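Local coordinates for protein LysR family transcriptional regulator (Vibrio vulnificus, PDB 5B7H) that probably binds DNA and regulates transcription as an OxyR-type LysR-family factor linked to hydrogen peroxide, this chain being its regulatory domain, at residues Pro24-Phe29 against Val68-Leu73; Asp52-Leu57 against Glu122-Glu127; Ser131-Thr136 against Gln188-Asp193. The protein carries 1 engineered substitution. One frame throughout, in Å; residues are numbered along the deposited sequence. Where two conformers were deposited one is given.

Contact 1: Pro24-Phe29 against Val68-Leu73; sequences PTIAPF and VLILAL. With SO4 (sulfate ion), chain C.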
ATOM      1  N   PRO A  24      -7.564  -1.932  -1.705  1.00  7.08           N
ATOM      2  CA  PRO A  24      -6.116  -1.684  -1.725  1.00  8.21           C
ATOM      3  C   PRO A  24      -5.475  -1.641  -3.108  1.00  8.01           C
ATOM      4  O   PRO A  24      -4.430  -1.005  -3.224  1.00 10.11           O
ATOM      5  CB  PRO A  24      -5.547  -2.848  -0.900  1.00  9.91           C
ATOM      6  CG  PRO A  24      -6.663  -3.214   0.004  1.00  9.08           C
ATOM      7  CD  PRO A  24      -7.915  -3.063  -0.833  1.00  9.64           C
ATOM      8  N   THR A  25      -6.007  -2.325  -4.137  1.00  7.46           N
ATOM      9  CA  THR A  25      -5.370  -2.266  -5.468  1.00  6.38           C
ATOM     10  C   THR A  25      -5.911  -1.133  -6.327  1.00  7.05           C
ATOM     11  O   THR A  25      -5.593  -1.069  -7.531  1.00  8.66           O
ATOM     12  CB  THR A  25      -5.489  -3.606  -6.211  1.00  8.94           C
ATOM     13  OG1 THR A  25      -6.865  -3.946  -6.448  1.00  9.13           O
ATOM     14  CG2 THR A  25      -4.798  -4.718  -5.406  1.00  8.33           C
ATOM     15  N   ILE A  26      -6.751  -0.251  -5.767  1.00  7.32           N
ATOM     16  CA  ILE A  26      -7.165   0.975  -6.436  1.00  6.47           C
ATOM     17  C   ILE A  26      -6.703   2.196  -5.655  1.00  8.44           C
ATOM     18  O   ILE A  26      -6.166   3.144  -6.239  1.00  8.03           O
ATOM     19  CB  ILE A  26      -8.702   1.024  -6.644  1.00  6.45           C
ATOM     20  CG1 ILE A  26      -9.179  -0.130  -7.540  1.00  7.51           C
ATOM     21  CG2 ILE A  26      -9.094   2.390  -7.230  1.00  7.26           C
ATOM     22  CD1 ILE A  26     -10.716  -0.155  -7.657  1.00  9.19           C
ATOM     23  N   ALA A  27      -6.870   2.170  -4.328  1.00  9.32           N
ATOM     24  CA  ALA A  27      -6.708   3.374  -3.501  1.00  7.76           C
ATOM     25  C   ALA A  27      -5.383   4.109  -3.691  1.00  7.96           C
ATOM     26  O   ALA A  27      -5.420   5.346  -3.839  1.00 10.43           O
ATOM     27  CB  ALA A  27      -6.932   3.036  -2.023  1.00 10.20           C
ATOM     28  N   PRO A  28      -4.221   3.442  -3.710  1.00  8.62           N
ATOM     29  CA  PRO A  28      -2.951   4.187  -3.805  1.00  8.90           C
ATOM     30  C   PRO A  28      -2.794   4.894  -5.133  1.00 12.36           C
ATOM     31  O   PRO A  28      -1.900   5.729  -5.239  1.00 14.37           O
ATOM     32  CB  PRO A  28      -1.878   3.104  -3.671  1.00  9.42           C
ATOM     33  CG  PRO A  28      -2.573   1.914  -3.100  1.00 16.85           C
ATOM     34  CD  PRO A  28      -4.001   1.987  -3.618  1.00 10.44           C
ATOM     35  N   PHE A  29      -3.554   4.506  -6.163  1.00  8.81           N
ATOM     36  CA  PHE A  29      -3.313   4.991  -7.519  1.00  8.69           C
ATOM     37  C   PHE A  29      -4.386   6.017  -7.871  1.00 10.30           C
ATOM     38  O   PHE A  29      -4.123   7.227  -7.862  1.00 13.91           O
ATOM     39  CB  PHE A  29      -3.288   3.771  -8.444  1.00  9.75           C
ATOM     40  CG  PHE A  29      -2.478   2.595  -7.863  1.00 10.45           C
ATOM     41  CD1 PHE A  29      -1.111   2.743  -7.569  1.00  9.70           C
ATOM     42  CD2 PHE A  29      -3.100   1.397  -7.571  1.00 11.49           C
ATOM     43  CE1 PHE A  29      -0.371   1.690  -7.030  1.00 10.56           C
ATOM     44  CE2 PHE A  29      -2.381   0.342  -7.031  1.00 13.37           C
ATOM     45  CZ  PHE A  29      -1.007   0.490  -6.748  1.00 13.99           C
ATOM     46  N   VAL A  68     -19.933   6.012   0.205  1.00  8.24           N
ATOM     47  CA  VAL A  68     -19.792   5.505  -1.148  1.00  8.79           C
ATOM     48  C   VAL A  68     -18.472   4.760  -1.219  1.00  9.03           C
ATOM     49  O   VAL A  68     -17.530   5.057  -0.468  1.00  8.43           O
ATOM     50  CB  VAL A  68     -19.859   6.671  -2.174  1.00  9.30           C
ATOM     51  CG1 VAL A  68     -18.694   7.681  -1.943  1.00 11.00           C
ATOM     52  CG2 VAL A  68     -19.902   6.219  -3.620  1.00  9.41           C
ATOM     53  N   LEU A  69     -18.402   3.785  -2.107  1.00  7.55           N
ATOM     54  CA  LEU A  69     -17.209   2.977  -2.324  1.00  7.27           C
ATOM     55  C   LEU A  69     -16.784   3.102  -3.767  1.00  8.12           C
ATOM     56  O   LEU A  69     -17.620   3.257  -4.664  1.00  7.24           O
ATOM     57  CB  LEU A  69     -17.470   1.473  -2.073  1.00  7.43           C
ATOM     58  CG  LEU A  69     -18.225   1.132  -0.764  1.00  7.79           C
ATOM     59  CD1 LEU A  69     -18.499  -0.394  -0.713  1.00  9.29           C
ATOM     60  CD2 LEU A  69     -17.399   1.634   0.441  1.00  9.23           C
ATOM     61  N   ILE A  70     -15.482   2.982  -3.992  1.00  6.84           N
ATOM     62  CA  ILE A  70     -14.914   2.730  -5.311  1.00  7.56           C
ATOM     63  C   ILE A  70     -14.366   1.316  -5.248  1.00  8.31           C
ATOM     64  O   ILE A  70     -13.429   1.028  -4.464  1.00 10.13           O
ATOM     65  CB  ILE A  70     -13.860   3.775  -5.715  1.00  7.34           C
ATOM     66  CG1 ILE A  70     -14.494   5.175  -5.806  1.00  8.75           C
ATOM     67  CG2 ILE A  70     -13.215   3.323  -7.022  1.00  8.88           C
ATOM     68  CD1 ILE A  70     -13.447   6.362  -6.117  1.00 11.86           C
ATOM     69  N   LEU A  71     -14.966   0.437  -6.043  1.00  8.05           N
ATOM     70  CA  LEU A  71     -14.642  -0.981  -6.047  1.00  8.16           C
ATOM     71  C   LEU A  71     -14.241  -1.405  -7.444  1.00  8.14           C
ATOM     72  O   LEU A  71     -14.542  -0.745  -8.438  1.00  9.47           O
ATOM     73  CB  LEU A  71     -15.884  -1.825  -5.646  1.00 10.48           C
ATOM     74  CG  LEU A  71     -16.490  -1.641  -4.239  1.00  8.22           C
ATOM     75  CD1 LEU A  71     -17.575  -2.648  -3.978  1.00 12.58           C
ATOM     76  CD2 LEU A  71     -15.395  -1.795  -3.194  1.00 11.31           C
ATOM     77  N   ALA A  72     -13.551  -2.544  -7.505  1.00  8.02           N
ATOM     78  CA  ALA A  72     -13.474  -3.318  -8.748  1.00  7.45           C
ATOM     79  C   ALA A  72     -14.693  -4.240  -8.854  1.00  7.65           C
ATOM     80  O   ALA A  72     -15.075  -4.904  -7.882  1.00  8.62           O
ATOM     81  CB  ALA A  72     -12.165  -4.119  -8.792  1.00  9.10           C
ATOM     82  N   LEU A  73     -15.331  -4.227 -10.028  1.00  9.46           N
ATOM     83  CA  LEU A  73     -16.534  -5.011 -10.262  1.00 11.88           C
ATOM     84  C   LEU A  73     -16.266  -6.047 -11.352  1.00 12.98           C
ATOM     85  O   LEU A  73     -15.392  -5.854 -12.197  1.00 12.35           O
ATOM     86  CB  LEU A  73     -17.685  -4.078 -10.678  1.00 11.70           C
ATOM     87  CG  LEU A  73     -18.116  -3.058  -9.606  1.00 15.27           C
ATOM     88  CD1 LEU A  73     -19.299  -2.253 -10.230  1.00 16.06           C
ATOM     89  CD2 LEU A  73     -18.539  -3.654  -8.261  1.00 18.89           C
TER
HETATM   90  S   SO4 C 401      -7.875  -5.951  -3.635  1.00 16.69           S
HETATM   91  O1  SO4 C 401      -9.351  -6.302  -3.473  1.00 23.82           O
HETATM   92  O2  SO4 C 401      -7.334  -6.911  -4.630  1.00 14.54           O
HETATM   93  O3  SO4 C 401      -7.804  -4.560  -4.043  1.00 12.97           O
HETATM   94  O4  SO4 C 401      -7.223  -6.117  -2.353  1.00 21.18           O

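Contact 2: Asp52-Leu57 against Glu122-Glu127; sequences DTTTNL and EHSLTE. Engineered in segment 122-127: Ser-124 (natural residue Cys). With SO4 (sulfate ion), chain C.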
ATOM      1  N   ASP A  52      -9.842  -0.659   2.617  1.00  8.45           N
ATOM      2  CA  ASP A  52     -10.170  -1.937   3.263  1.00  8.93           C
ATOM      3  C   ASP A  52     -10.533  -2.910   2.146  1.00  7.92           C
ATOM      4  O   ASP A  52     -10.687  -2.507   0.988  1.00  9.03           O
ATOM      5  CB  ASP A  52     -11.304  -1.824   4.311  1.00 10.66           C
ATOM      6  CG  ASP A  52     -11.181  -2.835   5.484  1.00 13.78           C
ATOM      7  OD1 ASP A  52     -11.771  -2.535   6.564  1.00 16.20           O
ATOM      8  OD2 ASP A  52     -10.525  -3.931   5.335  1.00 14.87           O
ATOM      9  N   THR A  53     -10.672  -4.194   2.542  1.00 11.44           N
ATOM     10  CA  THR A  53     -11.081  -5.288   1.650  1.00 15.41           C
ATOM     11  C   THR A  53     -12.517  -5.055   1.177  1.00  9.53           C
ATOM     12  O   THR A  53     -13.307  -4.438   1.887  1.00  9.52           O
ATOM     13  CB  THR A  53     -11.114  -6.636   2.462  1.00 13.89           C
ATOM     14  OG1 THR A  53     -12.266  -6.748   3.387  1.00 21.08           O
ATOM     15  CG2 THR A  53     -10.000  -6.826   3.197  1.00 14.67           C
ATOM     16  N   THR A  54     -12.867  -5.653   0.025  1.00  8.05           N
ATOM     17  CA  THR A  54     -14.235  -5.510  -0.514  1.00  8.10           C
ATOM     18  C   THR A  54     -15.311  -5.878   0.512  1.00  9.39           C
ATOM     19  O   THR A  54     -16.253  -5.109   0.739  1.00 10.43           O
ATOM     20  CB  THR A  54     -14.395  -6.354  -1.785  1.00  9.40           C
ATOM     21  OG1 THR A  54     -13.526  -5.861  -2.791  1.00 11.56           O
ATOM     22  CG2 THR A  54     -15.832  -6.296  -2.331  1.00 11.75           C
ATOM     23  N   THR A  55     -15.190  -7.043   1.147  1.00  9.80           N
ATOM     24  CA  THR A  55     -16.238  -7.439   2.064  1.00 11.13           C
ATOM     25  C   THR A  55     -16.351  -6.473   3.234  1.00  9.85           C
ATOM     26  O   THR A  55     -17.463  -6.159   3.682  1.00 11.77           O
ATOM     27  CB  THR A  55     -15.991  -8.879   2.531  1.00 14.54           C
ATOM     28  OG1 THR A  55     -15.967  -9.742   1.376  1.00 18.79           O
ATOM     29  CG2 THR A  55     -17.073  -9.350   3.517  1.00 20.92           C
ATOM     30  N   ASN A  56     -15.211  -6.027   3.786  1.00  9.80           N
ATOM     31  CA  ASN A  56     -15.253  -5.097   4.909  1.00 13.31           C
ATOM     32  C   ASN A  56     -15.848  -3.753   4.494  1.00  9.55           C
ATOM     33  O   ASN A  56     -16.582  -3.101   5.267  1.00 11.38           O
ATOM     34  CB  ASN A  56     -13.843  -4.917   5.493  1.00 13.27           C
ATOM     35  CG  ASN A  56     -13.385  -6.144   6.291  1.00 18.65           C
ATOM     36  OD1 ASN A  56     -14.207  -6.955   6.714  1.00 16.16           O
ATOM     37  ND2 ASN A  56     -12.063  -6.291   6.473  1.00 20.25           N
ATOM     38  N   LEU A  57     -15.525  -3.307   3.274  1.00  8.52           N
ATOM     39  CA  LEU A  57     -16.086  -2.035   2.824  1.00 10.29           C
ATOM     40  C   LEU A  57     -17.591  -2.140   2.656  1.00  9.36           C
ATOM     41  O   LEU A  57     -18.319  -1.190   2.981  1.00  9.65           O
ATOM     42  CB  LEU A  57     -15.468  -1.607   1.490  1.00  8.15           C
ATOM     43  CG  LEU A  57     -13.985  -1.199   1.529  1.00  9.76           C
ATOM     44  CD1 LEU A  57     -13.484  -0.927   0.103  1.00  8.98           C
ATOM     45  CD2 LEU A  57     -13.829   0.029   2.431  1.00  8.97           C
ATOM     46  N   GLU A 122      -9.100 -12.690  -0.174  1.00 29.08           N
ATOM     47  CA  GLU A 122      -9.763 -11.449   0.256  1.00 31.97           C
ATOM     48  C   GLU A 122      -9.595 -10.320  -0.766  1.00 28.84           C
ATOM     49  O   GLU A 122     -10.383  -9.356  -0.744  1.00 27.68           O
ATOM     50  CB  GLU A 122      -9.290 -10.999   1.650  1.00 40.25           C
ATOM     51  CG  GLU A 122      -9.939 -11.808   2.792  1.00 55.18           C
ATOM     52  CD  GLU A 122     -11.439 -11.537   2.913  1.00 65.31           C
ATOM     53  OE1 GLU A 122     -11.827 -10.346   2.858  1.00 67.95           O
ATOM     54  OE2 GLU A 122     -12.230 -12.506   3.039  1.00 65.00           O
ATOM     55  N   HIS A 123      -8.642 -10.480  -1.698  1.00 18.10           N
ATOM     56  CA  HIS A 123      -8.322  -9.508  -2.730  1.00 16.68           C
ATOM     57  C   HIS A 123      -9.079  -9.804  -4.027  1.00 16.35           C
ATOM     58  O   HIS A 123      -8.974 -10.885  -4.649  1.00 15.78           O
ATOM     59  CB  HIS A 123      -6.818  -9.474  -2.962  1.00 13.93           C
ATOM     60  CG  HIS A 123      -6.048  -9.178  -1.707  1.00 18.16           C
ATOM     61  ND1 HIS A 123      -5.807  -7.902  -1.258  1.00 29.56           N
ATOM     62  CD2 HIS A 123      -5.528 -10.018  -0.780  1.00 28.01           C
ATOM     63  CE1 HIS A 123      -5.154  -7.970  -0.104  1.00 23.87           C
ATOM     64  NE2 HIS A 123      -4.967  -9.242   0.194  1.00 25.66           N
ATOM     65  N   SER A 124      -9.853  -8.827  -4.439  1.00 11.57           N
ATOM     66  CA  SER A 124     -10.578  -8.963  -5.696  1.00 11.70           C
ATOM     67  C   SER A 124      -9.658  -9.045  -6.918  1.00 10.70           C
ATOM     68  O   SER A 124     -10.092  -9.594  -7.956  1.00 11.57           O
ATOM     69  CB  SER A 124     -11.598  -7.811  -5.846  1.00 12.62           C
ATOM     70  OG  SER A 124     -10.875  -6.593  -5.979  1.00 12.27           O
ATOM     71  N   LEU A 125      -8.424  -8.529  -6.834  1.00  9.96           N
ATOM     72  CA  LEU A 125      -7.513  -8.565  -7.974  1.00  9.22           C
ATOM     73  C   LEU A 125      -7.331  -9.979  -8.492  1.00  9.21           C
ATOM     74  O   LEU A 125      -7.319 -10.207  -9.720  1.00  9.98           O
ATOM     75  CB  LEU A 125      -6.167  -7.927  -7.614  1.00  8.60           C
ATOM     76  CG  LEU A 125      -5.235  -7.783  -8.833  1.00 12.08           C
ATOM     77  CD1 LEU A 125      -5.773  -6.632  -9.723  1.00 15.98           C
ATOM     78  CD2 LEU A 125      -3.843  -7.445  -8.369  1.00 11.34           C
ATOM     79  N   THR A 126      -7.239 -10.954  -7.571  1.00 10.65           N
ATOM     80  CA  THR A 126      -7.012 -12.335  -8.008  1.00 11.19           C
ATOM     81  C   THR A 126      -8.194 -12.907  -8.786  1.00 11.88           C
ATOM     82  O   THR A 126      -8.005 -13.442  -9.882  1.00 13.62           O
ATOM     83  CB  THR A 126      -6.665 -13.158  -6.787  1.00 10.56           C
ATOM     84  OG1 THR A 126      -5.380 -12.730  -6.326  1.00 10.97           O
ATOM     85  CG2 THR A 126      -6.558 -14.641  -7.148  1.00 12.03           C
ATOM     86  N   GLU A 127      -9.431 -12.764  -8.269  1.00 10.91           N
ATOM     87  CA  GLU A 127     -10.547 -13.355  -9.018  1.00 16.11           C
ATOM     88  C   GLU A 127     -10.739 -12.649 -10.343  1.00 12.96           C
ATOM     89  O   GLU A 127     -11.027 -13.287 -11.357  1.00 13.67           O
ATOM     90  CB  GLU A 127     -11.856 -13.313  -8.228  1.00 25.65           C
ATOM     91  CG  GLU A 127     -12.067 -12.035  -7.462  1.00 45.07           C
ATOM     92  CD  GLU A 127     -13.260 -12.082  -6.514  1.00 52.32           C
ATOM     93  OE1 GLU A 127     -14.315 -12.623  -6.909  1.00 57.86           O
ATOM     94  OE2 GLU A 127     -13.120 -11.618  -5.357  1.00 51.50           O
TER
HETATM   95  S   SO4 C 401      -7.875  -5.951  -3.635  1.00 16.69           S
HETATM   96  O1  SO4 C 401      -9.351  -6.302  -3.473  1.00 23.82           O
HETATM   97  O2  SO4 C 401      -7.334  -6.911  -4.630  1.00 14.54           O
HETATM   98  O3  SO4 C 401      -7.804  -4.560  -4.043  1.00 12.97           O
HETATM   99  O4  SO4 C 401      -7.223  -6.117  -2.353  1.00 21.18           O
HETATM  100  O   HOH W   1     -13.627  -4.830  -5.436  1.00 11.96           O
HETATM  101  O   HOH W   2     -11.036  -6.806  -1.966  1.00 18.10           O
HETATM  102  O   HOH W   3     -13.018  -9.105   0.608  1.00 14.89           O

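Contact 3: Ser131-Thr136 against Gln188-Asp193; sequences SACKLT and QQAYRD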
ATOM      1  N   SER A 131      -9.898 -14.646 -14.031  0.55 14.35           N
ATOM      2  CA  SER A 131     -11.001 -14.865 -14.961  0.55 15.66           C
ATOM      3  C   SER A 131     -10.832 -14.064 -16.246  0.55 16.92           C
ATOM      4  O   SER A 131     -11.088 -14.584 -17.334  0.55 17.94           O
ATOM      5  CB  SER A 131     -12.333 -14.527 -14.302  0.55 17.69           C
ATOM      6  OG  SER A 131     -12.305 -13.229 -13.768  0.55 18.89           O
ATOM      7  N   ALA A 132     -10.458 -12.786 -16.147  1.00 13.68           N
ATOM      8  CA  ALA A 132     -10.360 -11.949 -17.339  1.00 14.16           C
ATOM      9  C   ALA A 132      -9.221 -12.402 -18.237  1.00 16.12           C
ATOM     10  O   ALA A 132      -9.323 -12.308 -19.468  1.00 18.80           O
ATOM     11  CB  ALA A 132     -10.099 -10.503 -16.889  1.00 16.61           C
ATOM     12  N   CYS A 133      -8.117 -12.858 -17.631  1.00 15.13           N
ATOM     13  CA  CYS A 133      -6.946 -13.290 -18.388  1.00 16.67           C
ATOM     14  C   CYS A 133      -6.940 -14.786 -18.645  1.00 21.08           C
ATOM     15  O   CYS A 133      -5.979 -15.298 -19.226  1.00 20.37           O
ATOM     16  CB  CYS A 133      -5.640 -12.862 -17.691  1.00 15.85           C
ATOM     17  SG  CYS A 133      -5.573 -11.094 -17.408  1.00 16.04           S
ATOM     18  N   LYS A 134      -7.993 -15.490 -18.249  1.00 18.21           N
ATOM     19  CA  LYS A 134      -8.237 -16.856 -18.708  1.00 21.04           C
ATOM     20  C   LYS A 134      -7.187 -17.840 -18.209  1.00 20.97           C
ATOM     21  O   LYS A 134      -6.786 -18.756 -18.946  1.00 23.22           O
ATOM     22  CB  LYS A 134      -8.347 -16.919 -20.243  1.00 22.75           C
ATOM     23  CG  LYS A 134      -9.463 -16.054 -20.834  1.00 28.97           C
ATOM     24  CD  LYS A 134     -10.759 -16.429 -20.177  1.00 38.27           C
ATOM     25  CE  LYS A 134     -11.845 -16.853 -21.177  1.00 52.68           C
ATOM     26  NZ  LYS A 134     -12.769 -17.893 -20.569  1.00 51.50           N
ATOM     27  N   LEU A 135      -6.739 -17.683 -16.969  1.00 18.40           N
ATOM     28  CA  LEU A 135      -5.803 -18.637 -16.376  1.00 17.66           C
ATOM     29  C   LEU A 135      -6.637 -19.774 -15.797  1.00 19.35           C
ATOM     30  O   LEU A 135      -7.235 -19.642 -14.726  1.00 23.16           O
ATOM     31  CB  LEU A 135      -4.936 -17.954 -15.304  1.00 16.05           C
ATOM     32  CG  LEU A 135      -3.996 -18.878 -14.501  1.00 16.05           C
ATOM     33  CD1 LEU A 135      -3.143 -19.676 -15.513  1.00 23.43           C
ATOM     34  CD2 LEU A 135      -3.151 -18.073 -13.551  1.00 18.14           C
ATOM     35  N   THR A 136      -6.668 -20.913 -16.496  1.00 19.65           N
ATOM     36  CA  THR A 136      -7.426 -22.044 -16.001  1.00 23.12           C
ATOM     37  C   THR A 136      -6.559 -23.165 -15.452  1.00 29.03           C
ATOM     38  O   THR A 136      -7.084 -24.044 -14.764  1.00 30.33           O
ATOM     39  CB  THR A 136      -8.344 -22.579 -17.102  1.00 22.72           C
ATOM     40  OG1 THR A 136      -7.538 -23.028 -18.191  1.00 27.74           O
ATOM     41  CG2 THR A 136      -9.256 -21.460 -17.606  1.00 30.75           C
ATOM     42  N   GLN A 188      -7.450 -12.280 -25.451  1.00 66.28           N
ATOM     43  CA  GLN A 188      -8.100 -11.006 -25.681  1.00 68.82           C
ATOM     44  C   GLN A 188      -7.544  -9.961 -24.726  1.00 65.32           C
ATOM     45  O   GLN A 188      -6.866 -10.271 -23.743  1.00 62.37           O
ATOM     46  CB  GLN A 188      -9.606 -11.147 -25.460  1.00 76.30           C
ATOM     47  CG  GLN A 188     -10.390 -11.699 -26.653  1.00 84.11           C
ATOM     48  CD  GLN A 188      -9.595 -12.699 -27.485  1.00 92.33           C
ATOM     49  OE1 GLN A 188      -9.410 -13.857 -27.089  1.00 95.25           O
ATOM     50  NE2 GLN A 188      -9.115 -12.251 -28.644  1.00 92.93           N
ATOM     51  N   GLN A 189      -7.822  -8.698 -25.044  1.00 62.94           N
ATOM     52  CA  GLN A 189      -7.546  -7.627 -24.102  1.00 61.02           C
ATOM     53  C   GLN A 189      -8.425  -7.830 -22.878  1.00 56.11           C
ATOM     54  O   GLN A 189      -9.642  -8.020 -22.990  1.00 66.72           O
ATOM     55  CB  GLN A 189      -7.812  -6.272 -24.751  1.00 67.61           C
ATOM     56  CG  GLN A 189      -6.607  -5.750 -25.533  1.00 75.33           C
ATOM     57  CD  GLN A 189      -6.814  -4.348 -26.076  1.00 80.96           C
ATOM     58  OE1 GLN A 189      -7.882  -4.023 -26.604  1.00 83.09           O
ATOM     59  NE2 GLN A 189      -5.786  -3.512 -25.961  1.00 81.28           N
ATOM     60  N   ALA A 190      -7.797  -7.854 -21.715  1.00 33.11           N
ATOM     61  CA  ALA A 190      -8.453  -8.169 -20.464  1.00 21.64           C
ATOM     62  C   ALA A 190      -8.338  -6.979 -19.521  1.00 16.59           C
ATOM     63  O   ALA A 190      -7.381  -6.204 -19.584  1.00 15.99           O
ATOM     64  CB  ALA A 190      -7.757  -9.306 -19.799  1.00 19.94           C
ATOM     65  N   TYR A 191      -9.322  -6.853 -18.641  1.00 15.56           N
ATOM     66  CA  TYR A 191      -9.442  -5.641 -17.837  1.00 11.92           C
ATOM     67  C   TYR A 191     -10.376  -5.947 -16.681  1.00 12.71           C
ATOM     68  O   TYR A 191     -11.059  -6.978 -16.667  1.00 12.13           O
ATOM     69  CB  TYR A 191      -9.994  -4.501 -18.711  1.00 14.03           C
ATOM     70  CG  TYR A 191     -11.430  -4.735 -19.208  1.00 15.67           C
ATOM     71  CD1 TYR A 191     -11.653  -5.288 -20.462  1.00 25.58           C
ATOM     72  CD2 TYR A 191     -12.546  -4.431 -18.422  1.00 17.16           C
ATOM     73  CE1 TYR A 191     -12.949  -5.526 -20.909  1.00 21.71           C
ATOM     74  CE2 TYR A 191     -13.870  -4.666 -18.873  1.00 21.24           C
ATOM     75  CZ  TYR A 191     -14.042  -5.209 -20.118  1.00 29.39           C
ATOM     76  OH  TYR A 191     -15.331  -5.437 -20.570  1.00 35.05           O
ATOM     77  N   ARG A 192     -10.459  -4.993 -15.739  1.00  9.03           N
ATOM     78  CA  ARG A 192     -11.467  -5.017 -14.674  1.00  9.71           C
ATOM     79  C   ARG A 192     -12.304  -3.744 -14.782  1.00 11.14           C
ATOM     80  O   ARG A 192     -11.796  -2.668 -15.116  1.00 13.34           O
ATOM     81  CB  ARG A 192     -10.876  -5.166 -13.238  1.00  9.66           C
ATOM     82  CG  ARG A 192      -9.879  -4.050 -12.906  1.00  8.95           C
ATOM     83  CD  ARG A 192      -9.346  -4.258 -11.505  1.00  9.10           C
ATOM     84  NE  ARG A 192      -8.403  -3.190 -11.230  1.00  8.49           N
ATOM     85  CZ  ARG A 192      -7.877  -2.942 -10.029  1.00  8.38           C
ATOM     86  NH1 ARG A 192      -8.200  -3.684  -8.974  1.00  9.51           N
ATOM     87  NH2 ARG A 192      -7.032  -1.928  -9.874  1.00  8.38           N
ATOM     88  N   ASP A 193     -13.601  -3.859 -14.528  1.00  9.97           N
ATOM     89  CA  ASP A 193     -14.456  -2.684 -14.389  1.00  7.95           C
ATOM     90  C   ASP A 193     -14.201  -2.013 -13.043  1.00  9.80           C
ATOM     91  O   ASP A 193     -13.917  -2.665 -12.035  1.00 10.73           O
ATOM     92  CB  ASP A 193     -15.929  -3.090 -14.421  1.00 10.20           C
ATOM     93  CG  ASP A 193     -16.467  -3.332 -15.801  1.00 20.04           C
ATOM     94  OD1 ASP A 193     -15.975  -2.768 -16.820  1.00 16.73           O
ATOM     95  OD2 ASP A 193     -17.468  -4.109 -15.891  1.00 21.75           O
TER
HETATM   96  O   HOH W   4      -8.160 -12.464 -22.000  1.00 51.26           O

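Contact 1: Pro24-Phe29 against Val68-Leu73
Buried apolar packing joins Ile-26, in the turn that leads into helix 27-41, to residues 70-72 of strand 68-73, close to the centre of the chain. Ile-26 does nearly all the work on its side. Its CG1 branch stands anti to its own carbonyl carbon (chi1 -62°) and runs on extended, which carries CD1 out over the peptide bond between Leu-71 and Ala-72, 3.7 Å from Leu-71 C. The same methyl lies 4.4 Å from Ala-72 CB. The shorter branch turns along the strand, bringing Ile-26 CG2 to 4.2 Å from Ile-70 CG2. By ordinary strand alternation, Ile-70 and Ala-72 direct their CB atoms at the turn, whereas Leu-71, between them, points to the opposite face and meets Leu-57 of helix 54-62. Strand 68-73 lies in the Rossmann-like first lobe of the periplasmic-binding-protein fold, parallel to strand 16-22, with helices on both faces. Next to Ile-26, Thr-25 grips a sulfate, probably from the crystallisation liquor: its N donates to O3 over 2.9 Å and its OG1 to the same oxygen over 2.7 Å. With chi1 at 62°, OG1 sits between N and the carbonyl carbon, close enough to N for both to converge on O3. One residue on from Ile-26, Ala-27 O accepts a hydrogen bond from Gln-154 NE2 of the second subunit.

Contact 2: Asp52-Leu57 against Glu122-Glu127
Thr-53 overlaps the carboxylate end of Glu-122, with OE1 lying 3.7 Å from Thr-53 OG1, a proximity without a direct bond. Here the N-terminal ends of helices 54-62 and 124-132 face each other across the cleft between the two lobes of the LysR regulatory domain, a fold of the periplasmic-binding-protein type. Glu-122 bends at chi2 (-68°), which folds OE1 back toward the threonines. Much of the link is made through water: one molecule accepts from Thr-55 N and donates to both Glu-122 O and OE1, the last over 2.8 Å. A second accepts from Thr-54 N at 2.9 Å and donates to Glu-122 O. Deeper in, the hydroxyl of Thr-54 stands 4.1 Å from CB of Ser-124, an engineered residue in place of the natural cysteine, probably the peroxide-reactive one of OxyR proteins. The start of helix 124-132 holds the sulfate. Ser-124 N donates to sulfate O1 at 2.7 Å, and Ser-124 OG donates to the same oxygen. Sulfate O2 lies 2.9 Å from its donor, Leu-125 N. The His-123 ring meets O4 at its edge through ND1. N-H groups at a helix start, which have no carbonyl of a preceding turn to bond, would be expected to suit such an anion. On the other helix Thr-53 is the N-cap, its OG1 accepting from Asn-56 N at 3.1 Å. Asp-52 OD2 takes both Thr-53 N and Asn-56 ND2 on one face of its carboxylate, Asn-56 ND2 coming from 40° above that plane.

Contact 3: Ser131-Thr136 against Gln188-Asp193
The methyl of Ala-190 points toward the last turn of helix 124-132, where three groups touch it. Ala-132 O is nearest, 3.4 Å from Ala-190 CB. The two alanine methyls, Ala-132 CB and Ala-190 CB, face each other at 3.9 Å, and Cys-133 SG approaches the Ala-190 methyl to 3.7 Å. The thiol gets there with SG anti to the carbonyl carbon (chi1 -56°), beside its own backbone N, and it also packs on Phe-90 and Phe-164. Ala-132 CB also touches Tyr-191 O, at 3.7 Å; the Tyr-191 CB points away from the helix. Small side chains thus let the helix end come close, with the CA atoms of Ala-132 and Ala-190 5.3 Å apart. The backbones are joined by water: one molecule donates to Ala-132 O at 2.8 Å and to Gln-188 O at 3.1 Å, so it serves a carbonyl at the helix end that lies beside a methyl. Lys-134, with positive phi, closes the helix in a Schellman motif. Ala-190 and Arg-192 pair with strand 81-95 through Phe-90 and Asp-88, and Asp-88 also forms a salt bridge with Arg-192. Cys-133 lies nine residues after the engineered Ser-124, consistent with the spacing of the redox cysteines of OxyR; the two positions, one of them serine here, are kept apart by helix 124-132 in the second lobe of this periplasmic-binding-protein-type domain.

From the N terminus, contact 1 opens at 24-29 and closes with strand 68-73; contact 2 opens inside that loop at 52-57 and closes at 122-127, so the two cross. Contact 3 follows both in series, from 131-136 to 188-193. Contact 1 ties up the first lobe, contact 2 bridges the cleft between lobes, and contact 3 sets the far end of helix 124-132 on the long strand 180-198. That helix is shared by contacts 2 and 3, and the sulfate by contacts 1 and 2. Strands 68-73 and 180-198 are neighbours in the sheet, and Arg-192 of contact 3 hydrogen-bonds Thr-25 of contact 1.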